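Side-chain contact in HslVU complex proteolytic subunit, putative (Trypanosoma brucei brucei, PDB 4HNZ), which serves as the proteolytic subunit of the mitochondrial HslVU complex, a proteasome-like threonine protease that hydrolyses proteins unfolded by its ATPase partner HslU: residues A[155-158]-A[162-165]. Numbering follows the deposited sequence.
Sequences IATD and FSNE. With MG (magnesium ion), chain M.
The backbone carbonyl oxygens of T157 and S163 both grip one magnesium ion, T157 O at 2.3 Å and S163 O at 2.4 Å. The carbonyl oxygen of D160, between them in sequence, and a water at 2.6 Å from the magnesium are further ligands. Shared coordination brings T157 O and S163 O to 3.5 Å of each other. No hydrogen bond joins 155-158 to 162-165; beyond the metal the contact is packing round the side chain of T157. Its CB lies 3.2 Å from N164 O, a close approach, and the methyl CG2 meets the same oxygen at 3.4 Å while resting 3.6 Å from S163 CB. A chi1 of 64° sets T157 OG1 astride the backbone, flanked by its own N and C, where it hydrogen-bonds M153 O one turn back in helix 145-159, which leaves CG2 to face the serine. N164 O, against which CB, OG1 and CG2 of the threonine all pack, accepts a hydrogen bond from W167 NE1. S163 OG, placed beside its own N (chi1 -55°), hydrogen-bonds T2 OG1 and makes a weak bond to the amino nitrogen of T1, the nucleophile by similarity in this N-terminal-nucleophile fold. The CB of N164 points away from the helix; its amide OD1 accepts from R18 N and H166 N, and ND2 donates to S30 O. By drawing together three carbonyl oxygens, the magnesium ties the C-terminal end of helix 145-159 to the loop after it, probably offsets the repulsion between their partial negative charges and, by fixing the S163 carbonyl, probably helps to position the S163 hydroxyl beside T1.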
ATOM      1  N   ILE A 155       7.547  20.519 -31.282  1.00 15.88           N
ATOM      2  CA  ILE A 155       6.976  21.031 -30.063  1.00 16.24           C
ATOM      3  C   ILE A 155       6.688  19.948 -29.042  1.00 15.49           C
ATOM      4  O   ILE A 155       7.090  20.093 -27.849  1.00 16.82           O
ATOM      5  CB  ILE A 155       5.691  21.853 -30.345  1.00 16.36           C
ATOM      6  CG1 ILE A 155       6.113  23.148 -31.044  1.00 16.19           C
ATOM      7  CG2 ILE A 155       4.927  22.159 -29.063  1.00 15.95           C
ATOM      8  CD1 ILE A 155       4.978  23.833 -31.723  1.00 16.72           C
ATOM      9  N   ALA A 156       6.073  18.861 -29.468  1.00 14.24           N
ATOM     10  CA  ALA A 156       5.708  17.812 -28.542  1.00 13.81           C
ATOM     11  C   ALA A 156       6.933  17.157 -27.973  1.00 13.90           C
ATOM     12  O   ALA A 156       6.997  16.861 -26.775  1.00 14.08           O
ATOM     13  CB  ALA A 156       4.819  16.790 -29.213  1.00 13.64           C
ATOM     14  N   THR A 157       7.899  16.859 -28.827  1.00 14.61           N
ATOM     15  CA  THR A 157       9.092  16.116 -28.382  1.00 14.75           C
ATOM     16  C   THR A 157      10.052  16.951 -27.568  1.00 15.01           C
ATOM     17  O   THR A 157      10.789  16.402 -26.731  1.00 15.11           O
ATOM     18  CB  THR A 157       9.821  15.404 -29.537  1.00 14.99           C
ATOM     19  OG1 THR A 157      10.342  16.333 -30.488  1.00 15.55           O
ATOM     20  CG2 THR A 157       8.861  14.404 -30.259  1.00 14.47           C
ATOM     21  N   ASP A 158      10.020  18.256 -27.753  1.00 15.59           N
ATOM     22  CA  ASP A 158      10.733  19.138 -26.830  1.00 16.50           C
ATOM     23  C   ASP A 158      10.141  19.094 -25.450  1.00 15.19           C
ATOM     24  O   ASP A 158      10.854  19.183 -24.492  1.00 15.63           O
ATOM     25  CB  ASP A 158      10.723  20.587 -27.296  1.00 18.89           C
ATOM     26  CG  ASP A 158      11.681  20.840 -28.481  1.00 22.43           C
ATOM     27  OD1 ASP A 158      12.510  19.923 -28.782  1.00 24.61           O
ATOM     28  OD2 ASP A 158      11.568  21.934 -29.140  1.00 24.91           O
ATOM     29  N   PHE A 162      10.217  11.694 -22.866  1.00 12.21           N
ATOM     30  CA  PHE A 162      10.245  10.296 -23.404  1.00 12.19           C
ATOM     31  C   PHE A 162      10.209  10.198 -24.890  1.00 12.00           C
ATOM     32  O   PHE A 162      10.061   9.107 -25.410  1.00 12.56           O
ATOM     33  CB  PHE A 162       9.118   9.441 -22.772  1.00 11.72           C
ATOM     34  CG  PHE A 162       9.194   9.399 -21.252  1.00 12.07           C
ATOM     35  CD1 PHE A 162      10.301   8.833 -20.608  1.00 12.45           C
ATOM     36  CD2 PHE A 162       8.177   9.968 -20.456  1.00 11.75           C
ATOM     37  CE1 PHE A 162      10.347   8.760 -19.225  1.00 12.81           C
ATOM     38  CE2 PHE A 162       8.264   9.944 -19.076  1.00 12.33           C
ATOM     39  CZ  PHE A 162       9.329   9.322 -18.455  1.00 12.59           C
ATOM     40  N   SER A 163      10.367  11.317 -25.571  1.00 12.06           N
ATOM     41  CA  SER A 163      10.449  11.338 -27.020  1.00 12.28           C
ATOM     42  C   SER A 163      11.653  12.204 -27.449  1.00 13.29           C
ATOM     43  O   SER A 163      12.020  13.169 -26.738  1.00 12.50           O
ATOM     44  CB  SER A 163       9.165  11.937 -27.625  1.00 11.95           C
ATOM     45  OG  SER A 163       8.004  11.250 -27.172  1.00 11.90           O
ATOM     46  N   ASN A 164      12.261  11.891 -28.608  1.00 14.39           N
ATOM     47  CA  ASN A 164      13.417  12.709 -29.071  1.00 15.34           C
ATOM     48  C   ASN A 164      13.123  13.470 -30.347  1.00 16.30           C
ATOM     49  O   ASN A 164      12.015  13.420 -30.878  1.00 15.47           O
ATOM     50  CB  ASN A 164      14.693  11.860 -29.167  1.00 15.59           C
ATOM     51  CG  ASN A 164      14.633  10.803 -30.266  1.00 16.02           C
ATOM     52  OD1 ASN A 164      13.742  10.800 -31.133  1.00 16.60           O
ATOM     53  ND2 ASN A 164      15.606   9.917 -30.260  1.00 16.11           N
ATOM     54  N   GLU A 165      14.149  14.102 -30.859  1.00 18.54           N
ATOM     55  CA  GLU A 165      14.016  15.009 -31.976  1.00 21.52           C
ATOM     56  C   GLU A 165      14.203  14.366 -33.335  1.00 22.05           C
ATOM     57  O   GLU A 165      14.208  15.057 -34.307  1.00 24.99           O
ATOM     58  CB  GLU A 165      15.012  16.176 -31.820  1.00 22.70           C
ATOM     59  CG  GLU A 165      16.481  15.811 -32.088  1.00 25.49           C
ATOM     60  CD  GLU A 165      17.266  15.272 -30.864  1.00 28.28           C
ATOM     61  OE1 GLU A 165      16.666  14.697 -29.903  1.00 26.40           O
ATOM     62  OE2 GLU A 165      18.512  15.487 -30.848  1.00 31.94           O
TER
HETATM   63 MG    MG M 200      12.290  15.209 -25.447  1.00 17.23          MG
HETATM   64  O   HOH W   1      14.173  13.767 -24.387  1.00 11.88           O